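PDB 4KTB: NUDIX hydrolase from Jonesia denitrificans, which is of unknown function but, as a member of the NUDIX clan, may be an asymmetric diadenosine tetraphosphate (Ap4A) hydrolase. Local coordinates for residues A[41-46]-A[133-138]; A[59-64]-A[150-155]; A[71-76]-A[174-179]. One frame throughout, in Å; residues are numbered along the deposited sequence. Where two conformers were deposited one is given.

How the interactions relate
All three contacts reach one mixed sheet and interlock along the chain, since the segments of any two alternate in sequence. Interactions 1 and 3 lie closest, with centres about 10 Å apart; a probable hydrogen bond from Ala44 N to Val75 O joins them. Interaction 2 has its centre about 12 Å from that of interaction 3 and about 17 Å from that of interaction 1. It meets them through neighbouring strands, Leu61 O facing Ala73 N and Gly59 N facing Pro46 O. A sodium ion bound by the Ser76 carbonyl oxygen of interaction 3 lies about 4 Å from the side chain of Arg63 and about 7 Å from that of Tyr41, so all three contacts approach it.

Interaction 1. Residues A[41-46]-A[133-138]; sequences YVDAVP and AVSLAY
Tyr41 to Ala44 pair in parallel with Ser135 to Tyr138 inside the mixed sheet, the axes of the two short strand segments inclined at 32° and approaching to 4.3 Å. Five backbone hydrogen bonds join them: Tyr41 N to Val134 O, Leu136 N to Tyr41 O, Asp43 N to Leu136 O, Tyr138 N to Asp43 O and Val45 N to Tyr138 O. Tyr41, Asp43, Ser135 and Ala137 occupy one face of the sheet. Ala133 CB lies over one face of the Tyr41 ring, offset toward its rim, in a CH-pi contact 3.9 Å from the ring centroid. Ser135 OG, anti to its own backbone N (chi1 -169°), donates to Asp43 OD2 at 2.6 Å and comes from above the carboxylate plane. The Tyr117 hydroxyl is hydrogen-bonded to the same OD2, while Asp43 OD1 has a weak bond with Ser76 OG. An alanine in place of Asp43 would probably leave the Ser135 hydroxyl without its acceptor and free to turn, and cost the Tyr117 hydroxyl its partner. The other face carries Val42, Ala44, Leu136 and Tyr138. Val42 and Tyr138 pack on helix 85-97, the Tyr138 hydroxyl is tied to Pro109 O, and Leu136 meets Leu136 of the second subunit. One face is thus largely apolar and reaches a subunit interface, whereas the other buries a carboxylate bonded by hydroxyls from three strands, that of Ser76 only weakly.

Interaction 2. Residues A[59-64]-A[150-155]; sequences GLLLRA and QNNLEL
Gly59 faces the tip of Leu155, its carbonyl C 4.0 Å from Leu155 CD1, and a CB on this glycine would be tight against that methyl. Next, Leu60 O receives a CA-H...O contact from Leu155. Leu61 and Leu155 form an antiparallel non-hydrogen-bonded pair whose side chains touch at 3.7 Å between Leu61 CD2 and Leu155 CD1; the other methyl, Leu61 CD1, rests on the Asn152 amide. At Leu62, which pairs with Glu154, the second segment has a classic beta bulge: Leu153 and Glu154 both face Leu62. Leu62 N donates to Glu154 O at 2.7 Å, while Leu62 O accepts from Leu153 N, also at 2.7 Å, and more weakly from Glu154 N. Arg63 starts in the crowded position between N and carbonyl carbon (chi1 64°) and then extends alongside Asn152, pointing the same way. Its guanidinium plane is only 19° from that of the amide, and Arg63 NH1 stands 2.9 Å from Asn152 OD1. Asp96 of helix 85-97 accepts a hydrogen bond from Asn152 ND2 and makes a long, weak ion pair with Arg63. The same helix receives Leu61 and Leu155 at Leu97, whereas strand 70-73 adjoins the other edge of 59-64, with Met70 against Leu62 and Leu153.

Interaction 3. Residues A[71-76]-A[174-179]; sequences MRALVS and GGQDML. With NA (sodium ion), chain E.
Leu74 packs against Gln176 where the central sheet meets helix 176-186, an arrangement consistent with the alpha/beta/alpha sandwich of the Nudix fold. The two side chains slide past each other in opposite directions, with Leu74 CD1 3.9 Å from Gln176 CD. Leu74 CG is anti to the carbonyl carbon (chi1 -58°), and the methyl CD1 beyond it also reaches Leu179 CD2, one helical turn on, at 3.9 Å. Ser76 lies near the Gln176 amide. Around this first shell, Leu74 leans on Val45 of strand 39-49, and Leu179 is lodged among Phe112, Thr113, Ala115 and Tyr117. Gly175 is at the N-cap position, and its carbonyl O accepts from Leu179 N at 3.2 Å. Both Gly174 and Gly175 have positive phi in the turn that brings the chain to this point. Leu74 is the break between strand 70-73, which pairs with 55-64, and strand 75-78, which pairs with 39-49. Past it, Ser76 turns its carbonyl toward a sodium ion, which Ser76 O binds at 2.3 Å together with five waters, one of them more distant. Another of these waters, 2.4 Å from the sodium, accepts a hydrogen bond of 3.1 Å from Ser76 N.

Interaction 1. Residues A[41-46]-A[133-138]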
ATOM      1  N   TYR A  41       5.166  13.980  11.457  1.00  5.46           N
ATOM      2  CA  TYR A  41       4.789  13.173  12.597  1.00  5.41           C
ATOM      3  C   TYR A  41       4.735  11.710  12.210  1.00  5.08           C
ATOM      4  O   TYR A  41       4.708  11.386  11.038  1.00  4.92           O
ATOM      5  CB  TYR A  41       3.399  13.601  13.082  1.00  5.64           C
ATOM      6  CG  TYR A  41       3.484  14.563  14.221  1.00  6.07           C
ATOM      7  CD1 TYR A  41       4.186  15.742  14.094  1.00  6.35           C
ATOM      8  CD2 TYR A  41       2.905  14.271  15.440  1.00  7.25           C
ATOM      9  CE1 TYR A  41       4.282  16.625  15.149  1.00 12.10           C
ATOM     10  CE2 TYR A  41       2.993  15.144  16.501  1.00 11.96           C
ATOM     11  CZ  TYR A  41       3.681  16.318  16.347  1.00 16.46           C
ATOM     12  OH  TYR A  41       3.774  17.191  17.399  1.00 26.35           O
ATOM     13  N   VAL A  42       4.715  10.836  13.212  1.00 11.49           N
ATOM     14  CA  VAL A  42       4.328   9.440  13.014  1.00 10.30           C
ATOM     15  C   VAL A  42       3.218   9.055  13.984  1.00 10.47           C
ATOM     16  O   VAL A  42       3.128   9.598  15.087  1.00  5.19           O
ATOM     17  CB  VAL A  42       5.511   8.434  13.201  1.00 10.95           C
ATOM     18  CG1 VAL A  42       6.515   8.510  12.046  1.00  6.38           C
ATOM     19  CG2 VAL A  42       6.196   8.647  14.550  1.00 12.42           C
ATOM     20  N   ASP A  43       2.380   8.122  13.548  1.00  8.89           N
ATOM     21  CA  ASP A  43       1.458   7.441  14.435  1.00 10.33           C
ATOM     22  C   ASP A  43       1.741   5.962  14.312  1.00 10.97           C
ATOM     23  O   ASP A  43       1.943   5.447  13.204  1.00 11.47           O
ATOM     24  CB  ASP A  43       0.000   7.709  14.048  1.00 13.99           C
ATOM     25  CG  ASP A  43      -0.480   9.087  14.464  1.00 18.02           C
ATOM     26  OD1 ASP A  43      -0.865   9.248  15.632  1.00 18.32           O
ATOM     27  OD2 ASP A  43      -0.489  10.004  13.620  1.00 19.72           O
ATOM     28  N   ALA A  44       1.790   5.290  15.454  1.00  9.63           N
ATOM     29  CA  ALA A  44       1.950   3.849  15.473  1.00  7.59           C
ATOM     30  C   ALA A  44       0.749   3.273  16.186  1.00  6.92           C
ATOM     31  O   ALA A  44       0.460   3.666  17.308  1.00 13.18           O
ATOM     32  CB  ALA A  44       3.213   3.472  16.194  1.00 10.22           C
ATOM     33  N   VAL A  45       0.056   2.346  15.533  1.00  8.90           N
ATOM     34  CA  VAL A  45      -1.016   1.598  16.179  1.00 12.59           C
ATOM     35  C   VAL A  45      -0.424   0.303  16.737  1.00 10.44           C
ATOM     36  O   VAL A  45       0.013  -0.571  15.977  1.00  8.37           O
ATOM     37  CB  VAL A  45      -2.188   1.311  15.228  1.00 13.98           C
ATOM     38  CG1 VAL A  45      -3.090   0.262  15.810  1.00 17.61           C
ATOM     39  CG2 VAL A  45      -2.998   2.555  14.987  1.00 14.56           C
ATOM     40  N   PRO A  46      -0.376   0.194  18.074  1.00 12.24           N
ATOM     41  CA  PRO A  46       0.317  -0.946  18.685  1.00 14.05           C
ATOM     42  C   PRO A  46      -0.616  -2.138  18.810  1.00 12.04           C
ATOM     43  O   PRO A  46      -1.709  -2.005  19.386  1.00 11.13           O
ATOM     44  CB  PRO A  46       0.690  -0.423  20.082  1.00  9.67           C
ATOM     45  CG  PRO A  46       0.411   1.095  20.036  1.00 11.92           C
ATOM     46  CD  PRO A  46      -0.710   1.224  19.069  1.00 12.46           C
ATOM     47  N   ALA A 133       0.090  18.975  11.586  1.00 10.50           N
ATOM     48  CA  ALA A 133       0.946  17.804  11.514  1.00  8.85           C
ATOM     49  C   ALA A 133       0.494  16.884  10.389  1.00 11.32           C
ATOM     50  O   ALA A 133      -0.688  16.562  10.249  1.00 12.61           O
ATOM     51  CB  ALA A 133       0.987  17.060  12.828  1.00  7.13           C
ATOM     52  N   VAL A 134       1.461  16.475   9.582  1.00 13.12           N
ATOM     53  CA  VAL A 134       1.243  15.487   8.548  1.00  8.94           C
ATOM     54  C   VAL A 134       1.876  14.197   9.047  1.00 11.22           C
ATOM     55  O   VAL A 134       3.096  14.100   9.170  1.00  4.51           O
ATOM     56  CB  VAL A 134       1.880  15.925   7.229  1.00  9.99           C
ATOM     57  CG1 VAL A 134       1.689  14.859   6.141  1.00 10.14           C
ATOM     58  CG2 VAL A 134       1.277  17.241   6.773  1.00  6.86           C
ATOM     59  N   SER A 135       1.044  13.204   9.340  1.00  8.71           N
ATOM     60  CA  SER A 135       1.533  12.025  10.028  1.00 12.09           C
ATOM     61  C   SER A 135       1.485  10.747   9.206  1.00 11.09           C
ATOM     62  O   SER A 135       0.440  10.384   8.669  1.00 13.61           O
ATOM     63  CB  SER A 135       0.753  11.810  11.319  1.00  4.95           C
ATOM     64  OG  SER A 135       1.398  10.832  12.102  1.00  5.02           O
ATOM     65  N   LEU A 136       2.616  10.049   9.154  1.00  8.52           N
ATOM     66  CA  LEU A 136       2.701   8.736   8.515  1.00  9.54           C
ATOM     67  C   LEU A 136       2.328   7.660   9.521  1.00  9.52           C
ATOM     68  O   LEU A 136       3.014   7.468  10.529  1.00 11.75           O
ATOM     69  CB  LEU A 136       4.117   8.475   8.008  1.00 12.44           C
ATOM     70  CG  LEU A 136       4.593   9.460   6.950  1.00 10.38           C
ATOM     71  CD1 LEU A 136       6.059   9.239   6.621  1.00 12.43           C
ATOM     72  CD2 LEU A 136       3.769   9.303   5.706  1.00 11.94           C
ATOM     73  N   ALA A 137       1.230   6.965   9.254  1.00  8.03           N
ATOM     74  CA  ALA A 137       0.665   6.086  10.259  1.00  8.28           C
ATOM     75  C   ALA A 137       1.031   4.656   9.958  1.00 10.50           C
ATOM     76  O   ALA A 137       0.980   4.224   8.813  1.00  9.70           O
ATOM     77  CB  ALA A 137      -0.841   6.254  10.341  1.00  5.27           C
ATOM     78  N   TYR A 138       1.407   3.919  10.992  1.00  5.54           N
ATOM     79  CA  TYR A 138       1.707   2.515  10.810  1.00  5.87           C
ATOM     80  C   TYR A 138       1.047   1.673  11.884  1.00 12.38           C
ATOM     81  O   TYR A 138       0.843   2.119  13.006  1.00 13.98           O
ATOM     82  CB  TYR A 138       3.219   2.278  10.832  1.00 11.10           C
ATOM     83  CG  TYR A 138       4.014   3.086   9.830  1.00  6.59           C
ATOM     84  CD1 TYR A 138       4.384   4.386  10.116  1.00  7.93           C
ATOM     85  CD2 TYR A 138       4.416   2.541   8.616  1.00  8.27           C
ATOM     86  CE1 TYR A 138       5.120   5.131   9.228  1.00  6.86           C
ATOM     87  CE2 TYR A 138       5.162   3.288   7.708  1.00  7.91           C
ATOM     88  CZ  TYR A 138       5.505   4.589   8.033  1.00  7.90           C
ATOM     89  OH  TYR A 138       6.232   5.369   7.182  1.00  7.67           O
TER

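Interaction 2. Residues A[59-64]-A[150-155]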
ATOM      1  N   GLY A  59      -3.380  -1.762  21.343  1.00 14.51           N
ATOM      2  CA  GLY A  59      -2.993  -1.155  22.603  1.00 13.73           C
ATOM      3  C   GLY A  59      -3.276   0.334  22.666  1.00 14.39           C
ATOM      4  O   GLY A  59      -2.642   1.109  21.956  1.00 16.84           O
ATOM      5  N   LEU A  60      -4.212   0.734  23.523  1.00 17.63           N
ATOM      6  CA  LEU A  60      -4.508   2.151  23.744  1.00 18.26           C
ATOM      7  C   LEU A  60      -3.933   2.619  25.072  1.00 17.53           C
ATOM      8  O   LEU A  60      -4.111   1.967  26.098  1.00 14.32           O
ATOM      9  CB  LEU A  60      -6.022   2.410  23.743  1.00 20.32           C
ATOM     10  CG  LEU A  60      -6.803   2.030  22.490  1.00 20.27           C
ATOM     11  CD1 LEU A  60      -8.232   2.514  22.584  1.00 18.95           C
ATOM     12  CD2 LEU A  60      -6.122   2.625  21.274  1.00 18.56           C
ATOM     13  N   LEU A  61      -3.247   3.754  25.042  1.00 17.73           N
ATOM     14  CA  LEU A  61      -2.705   4.356  26.250  1.00 13.53           C
ATOM     15  C   LEU A  61      -3.800   5.179  26.880  1.00 19.56           C
ATOM     16  O   LEU A  61      -4.604   5.778  26.178  1.00 20.84           O
ATOM     17  CB  LEU A  61      -1.532   5.260  25.887  1.00 13.17           C
ATOM     18  CG  LEU A  61      -0.372   4.541  25.203  1.00 12.25           C
ATOM     19  CD1 LEU A  61       0.602   5.529  24.612  1.00 11.53           C
ATOM     20  CD2 LEU A  61       0.323   3.678  26.224  1.00 13.19           C
ATOM     21  N   LEU A  62      -3.850   5.214  28.202  1.00 18.61           N
ATOM     22  CA  LEU A  62      -4.763   6.125  28.872  1.00 19.34           C
ATOM     23  C   LEU A  62      -3.970   7.283  29.476  1.00 21.02           C
ATOM     24  O   LEU A  62      -2.911   7.072  30.073  1.00 21.79           O
ATOM     25  CB  LEU A  62      -5.530   5.401  29.975  1.00 22.00           C
ATOM     26  CG  LEU A  62      -6.490   6.276  30.784  1.00 24.61           C
ATOM     27  CD1 LEU A  62      -7.878   6.318  30.141  1.00 18.62           C
ATOM     28  CD2 LEU A  62      -6.566   5.796  32.230  1.00 29.39           C
ATOM     29  N   ARG A  63      -4.468   8.504  29.315  1.00 20.85           N
ATOM     30  CA  ARG A  63      -3.831   9.655  29.944  1.00 24.54           C
ATOM     31  C   ARG A  63      -4.766  10.838  30.127  1.00 25.71           C
ATOM     32  O   ARG A  63      -5.940  10.778  29.773  1.00 28.30           O
ATOM     33  CB  ARG A  63      -2.551  10.081  29.202  1.00 28.01           C
ATOM     34  CG  ARG A  63      -2.702  10.594  27.772  1.00 29.16           C
ATOM     35  CD  ARG A  63      -1.357  11.183  27.320  1.00 35.08           C
ATOM     36  NE  ARG A  63      -1.203  11.288  25.870  1.00 38.57           N
ATOM     37  CZ  ARG A  63      -0.191  10.772  25.173  1.00 39.77           C
ATOM     38  NH1 ARG A  63       0.778  10.107  25.782  1.00 43.23           N
ATOM     39  NH2 ARG A  63      -0.145  10.925  23.861  1.00 36.73           N
ATOM     40  N   ALA A  64      -4.238  11.906  30.709  1.00 23.41           N
ATOM     41  CA  ALA A  64      -5.010  13.119  30.895  1.00 18.56           C
ATOM     42  C   ALA A  64      -4.904  13.985  29.648  1.00 26.59           C
ATOM     43  O   ALA A  64      -3.879  13.981  28.940  1.00 23.08           O
ATOM     44  CB  ALA A  64      -4.519  13.884  32.103  1.00 19.83           C
ATOM     45  N   GLN A 150       5.890   7.355  31.360  1.00 24.76           N
ATOM     46  CA  GLN A 150       5.843   8.811  31.496  1.00 28.56           C
ATOM     47  C   GLN A 150       4.435   9.353  31.787  1.00 29.79           C
ATOM     48  O   GLN A 150       3.851   9.028  32.830  1.00 31.59           O
ATOM     49  CB  GLN A 150       6.502   9.472  30.271  1.00 32.22           C
ATOM     50  CG  GLN A 150       7.965   9.020  30.080  1.00 38.17           C
ATOM     51  CD  GLN A 150       8.700   9.704  28.928  1.00 42.53           C
ATOM     52  OE1 GLN A 150       8.090  10.152  27.957  1.00 44.71           O
ATOM     53  NE2 GLN A 150      10.025   9.776  29.036  1.00 43.54           N
ATOM     54  N   ASN A 151       3.886  10.168  30.891  1.00 25.88           N
ATOM     55  CA  ASN A 151       2.563  10.731  31.143  1.00 25.39           C
ATOM     56  C   ASN A 151       1.422   9.771  30.823  1.00 23.75           C
ATOM     57  O   ASN A 151       0.256  10.150  30.894  1.00 22.95           O
ATOM     58  CB  ASN A 151       2.380  12.077  30.431  1.00 26.17           C
ATOM     59  CG  ASN A 151       3.225  13.180  31.045  1.00 32.78           C
ATOM     60  OD1 ASN A 151       4.203  12.907  31.740  1.00 34.69           O
ATOM     61  ND2 ASN A 151       2.842  14.434  30.805  1.00 35.58           N
ATOM     62  N   ASN A 152       1.767   8.529  30.481  1.00 20.22           N
ATOM     63  CA  ASN A 152       0.765   7.497  30.239  1.00 17.97           C
ATOM     64  C   ASN A 152       0.311   6.782  31.508  1.00 20.37           C
ATOM     65  O   ASN A 152       1.078   6.061  32.134  1.00 24.25           O
ATOM     66  CB  ASN A 152       1.283   6.481  29.235  1.00 15.14           C
ATOM     67  CG  ASN A 152       1.467   7.076  27.878  1.00 13.48           C
ATOM     68  OD1 ASN A 152       0.586   7.755  27.384  1.00 13.42           O
ATOM     69  ND2 ASN A 152       2.630   6.853  27.273  1.00 15.62           N
ATOM     70  N   LEU A 153      -0.947   6.984  31.869  1.00 16.81           N
ATOM     71  CA  LEU A 153      -1.505   6.423  33.087  1.00 18.11           C
ATOM     72  C   LEU A 153      -1.695   4.914  33.012  1.00 17.94           C
ATOM     73  O   LEU A 153      -1.538   4.209  34.002  1.00 19.12           O
ATOM     74  CB  LEU A 153      -2.823   7.123  33.410  1.00 21.90           C
ATOM     75  CG  LEU A 153      -2.599   8.589  33.792  1.00 23.71           C
ATOM     76  CD1 LEU A 153      -3.896   9.370  33.784  1.00 20.47           C
ATOM     77  CD2 LEU A 153      -1.925   8.701  35.165  1.00 25.40           C
ATOM     78  N   GLU A 154      -2.002   4.413  31.826  1.00 29.76           N
ATOM     79  CA  GLU A 154      -2.337   3.005  31.683  1.00 32.00           C
ATOM     80  C   GLU A 154      -2.193   2.585  30.229  1.00 29.60           C
ATOM     81  O   GLU A 154      -2.129   3.431  29.353  1.00 16.98           O
ATOM     82  CB  GLU A 154      -3.773   2.771  32.160  1.00 36.32           C
ATOM     83  CG  GLU A 154      -4.078   1.338  32.572  1.00 43.29           C
ATOM     84  CD  GLU A 154      -3.783   1.046  34.042  1.00 51.22           C
ATOM     85  OE1 GLU A 154      -4.727   0.650  34.759  1.00 56.12           O
ATOM     86  OE2 GLU A 154      -2.618   1.191  34.480  1.00 51.50           O
ATOM     87  N   LEU A 155      -2.133   1.281  29.987  1.00 18.13           N
ATOM     88  CA  LEU A 155      -2.129   0.739  28.639  1.00 21.52           C
ATOM     89  C   LEU A 155      -3.261  -0.272  28.523  1.00 23.10           C
ATOM     90  O   LEU A 155      -3.358  -1.195  29.332  1.00 21.88           O
ATOM     91  CB  LEU A 155      -0.796   0.060  28.343  1.00 21.10           C
ATOM     92  CG  LEU A 155      -0.759  -0.730  27.039  1.00 21.30           C
ATOM     93  CD1 LEU A 155      -0.883   0.207  25.862  1.00 17.50           C
ATOM     94  CD2 LEU A 155       0.529  -1.522  26.959  1.00 21.60           C
TER

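Interaction 3. Residues A[71-76]-A[174-179]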
HETATM    1  N   MSE A  71      -8.405  10.595  28.249  1.00 28.74           N
HETATM    2  CA  MSE A  71      -8.420  10.283  26.833  1.00 28.39           C
HETATM    3  C   MSE A  71      -7.695   8.973  26.589  1.00 29.38           C
HETATM    4  O   MSE A  71      -7.101   8.408  27.503  1.00 29.46           O
HETATM    5  CB  MSE A  71      -7.768  11.414  26.038  1.00 29.00           C
HETATM    6  CG  MSE A  71      -6.584  12.045  26.747  1.00 30.84           C
HETATM    7 SE   MSE A  71      -5.685  13.394  25.669  0.60142.60          SE
HETATM    8  CE  MSE A  71      -4.762  12.211  24.429  1.00 19.90           C
ATOM      9  N   ARG A  72      -7.771   8.484  25.358  1.00 20.66           N
ATOM     10  CA  ARG A  72      -7.058   7.284  24.947  1.00 22.97           C
ATOM     11  C   ARG A  72      -6.284   7.595  23.668  1.00 22.26           C
ATOM     12  O   ARG A  72      -6.848   8.160  22.723  1.00 23.84           O
ATOM     13  CB  ARG A  72      -8.032   6.122  24.726  1.00 21.57           C
ATOM     14  CG  ARG A  72      -8.628   5.566  26.007  1.00 21.20           C
ATOM     15  CD  ARG A  72      -9.680   4.533  25.703  1.00 21.69           C
ATOM     16  NE  ARG A  72     -10.080   3.781  26.887  1.00 23.21           N
ATOM     17  CZ  ARG A  72     -11.000   4.193  27.746  1.00 35.26           C
ATOM     18  NH1 ARG A  72     -11.297   3.451  28.797  1.00 26.42           N
ATOM     19  NH2 ARG A  72     -11.627   5.344  27.545  1.00 37.58           N
ATOM     20  N   ALA A  73      -5.006   7.222  23.638  1.00 16.87           N
ATOM     21  CA  ALA A  73      -4.090   7.675  22.589  1.00 19.78           C
ATOM     22  C   ALA A  73      -3.309   6.564  21.904  1.00 18.35           C
ATOM     23  O   ALA A  73      -2.885   5.601  22.540  1.00 14.22           O
ATOM     24  CB  ALA A  73      -3.113   8.711  23.143  1.00 20.50           C
ATOM     25  N   LEU A  74      -3.102   6.738  20.603  1.00 18.34           N
ATOM     26  CA  LEU A  74      -2.167   5.925  19.846  1.00 17.30           C
ATOM     27  C   LEU A  74      -0.740   6.320  20.221  1.00 17.44           C
ATOM     28  O   LEU A  74      -0.515   7.192  21.058  1.00 16.53           O
ATOM     29  CB  LEU A  74      -2.393   6.152  18.356  1.00 10.96           C
ATOM     30  CG  LEU A  74      -3.819   5.828  17.911  1.00 11.31           C
ATOM     31  CD1 LEU A  74      -4.051   6.214  16.458  1.00 10.69           C
ATOM     32  CD2 LEU A  74      -4.059   4.363  18.076  1.00 11.15           C
ATOM     33  N   VAL A  75       0.238   5.682  19.602  1.00 16.32           N
ATOM     34  CA  VAL A  75       1.610   6.098  19.819  1.00 13.77           C
ATOM     35  C   VAL A  75       1.969   7.093  18.715  1.00 16.43           C
ATOM     36  O   VAL A  75       1.932   6.760  17.533  1.00 15.66           O
ATOM     37  CB  VAL A  75       2.543   4.889  19.860  1.00 15.50           C
ATOM     38  CG1 VAL A  75       4.016   5.311  19.732  1.00 13.02           C
ATOM     39  CG2 VAL A  75       2.287   4.089  21.145  1.00 10.54           C
ATOM     40  N   SER A  76       2.284   8.324  19.110  1.00 10.94           N
ATOM     41  CA  SER A  76       2.292   9.433  18.166  1.00 10.99           C
ATOM     42  C   SER A  76       3.305  10.513  18.523  1.00 11.87           C
ATOM     43  O   SER A  76       3.477  10.860  19.688  1.00 12.94           O
ATOM     44  CB  SER A  76       0.896  10.052  18.096  1.00 32.11           C
ATOM     45  OG  SER A  76       0.890  11.225  17.306  1.00 33.95           O
ATOM     46  N   GLY A 174      -8.703  14.554  18.417  1.00 17.99           N
ATOM     47  CA  GLY A 174      -8.191  14.998  17.142  1.00 17.17           C
ATOM     48  C   GLY A 174      -8.448  14.029  16.006  1.00 18.91           C
ATOM     49  O   GLY A 174      -7.688  13.999  15.029  1.00 16.93           O
ATOM     50  N   GLY A 175      -9.508  13.233  16.134  1.00 17.82           N
ATOM     51  CA  GLY A 175      -9.879  12.290  15.096  1.00 19.65           C
ATOM     52  C   GLY A 175      -9.109  10.981  15.082  1.00 19.35           C
ATOM     53  O   GLY A 175      -9.233  10.195  14.134  1.00 20.34           O
ATOM     54  N   GLN A 176      -8.318  10.737  16.123  1.00 10.75           N
ATOM     55  CA  GLN A 176      -7.574   9.489  16.232  1.00 10.33           C
ATOM     56  C   GLN A 176      -8.482   8.269  16.310  1.00 14.37           C
ATOM     57  O   GLN A 176      -8.049   7.148  16.040  1.00 14.58           O
ATOM     58  CB  GLN A 176      -6.628   9.516  17.427  1.00 10.35           C
ATOM     59  CG  GLN A 176      -5.410  10.411  17.229  1.00 23.06           C
ATOM     60  CD  GLN A 176      -4.154   9.862  17.884  1.00 18.91           C
ATOM     61  OE1 GLN A 176      -3.092   9.798  17.255  1.00 15.50           O
ATOM     62  NE2 GLN A 176      -4.265   9.470  19.154  1.00 13.73           N
ATOM     63  N   ASP A 177      -9.740   8.476  16.688  1.00 11.72           N
ATOM     64  CA  ASP A 177     -10.681   7.368  16.672  1.00 12.73           C
ATOM     65  C   ASP A 177     -10.846   6.903  15.236  1.00 12.61           C
ATOM     66  O   ASP A 177     -10.905   5.710  14.966  1.00 16.57           O
ATOM     67  CB  ASP A 177     -12.025   7.752  17.286  1.00 13.49           C
ATOM     68  CG  ASP A 177     -12.566   9.037  16.733  1.00 23.29           C
ATOM     69  OD1 ASP A 177     -11.765   9.953  16.454  1.00 23.09           O
ATOM     70  OD2 ASP A 177     -13.800   9.144  16.578  1.00 23.46           O
HETATM   71  N   MSE A 178     -10.896   7.848  14.308  0.62 11.57           N
HETATM   72  CA  MSE A 178     -11.017   7.499  12.902  0.62 13.37           C
HETATM   73  C   MSE A 178      -9.748   6.844  12.369  0.62 14.40           C
HETATM   74  O   MSE A 178      -9.805   5.878  11.605  0.62 15.52           O
HETATM   75  CB  MSE A 178     -11.327   8.738  12.076  0.62 12.13           C
HETATM   76  CG  MSE A 178     -11.351   8.469  10.587  0.62 10.90           C
HETATM   77 SE   MSE A 178     -12.556   7.012  10.071  0.62 20.23          SE
HETATM   78  CE  MSE A 178     -14.219   7.571  10.955  0.62 20.46           C
ATOM     79  N   LEU A 179      -8.601   7.383  12.766  1.00 12.63           N
ATOM     80  CA  LEU A 179      -7.325   6.812  12.344  1.00 13.28           C
ATOM     81  C   LEU A 179      -7.237   5.366  12.829  1.00 13.95           C
ATOM     82  O   LEU A 179      -6.728   4.487  12.124  1.00 13.01           O
ATOM     83  CB  LEU A 179      -6.159   7.639  12.881  1.00 10.59           C
ATOM     84  CG  LEU A 179      -4.765   7.157  12.487  1.00  7.86           C
ATOM     85  CD1 LEU A 179      -4.643   7.041  10.992  1.00  7.51           C
ATOM     86  CD2 LEU A 179      -3.720   8.119  13.027  1.00  7.58           C
TER
HETATM   87 NA    NA E 201       3.601  11.124  21.948  1.00 20.42          NA
HETATM   88  O   HOH W   1       1.894   9.486  21.993  1.00 23.33           O
HETATM   89  O   HOH W   2       5.453   9.746  21.809  1.00 10.41           O
HETATM   90  O   HOH W   3       1.553  12.109  22.028  1.00 22.59           O
HETATM   91  O   HOH W   4       3.284  10.179  24.620  1.00 35.04           O
HETATM   92  O   HOH W   5       4.948  13.110  21.972  1.00 13.65           O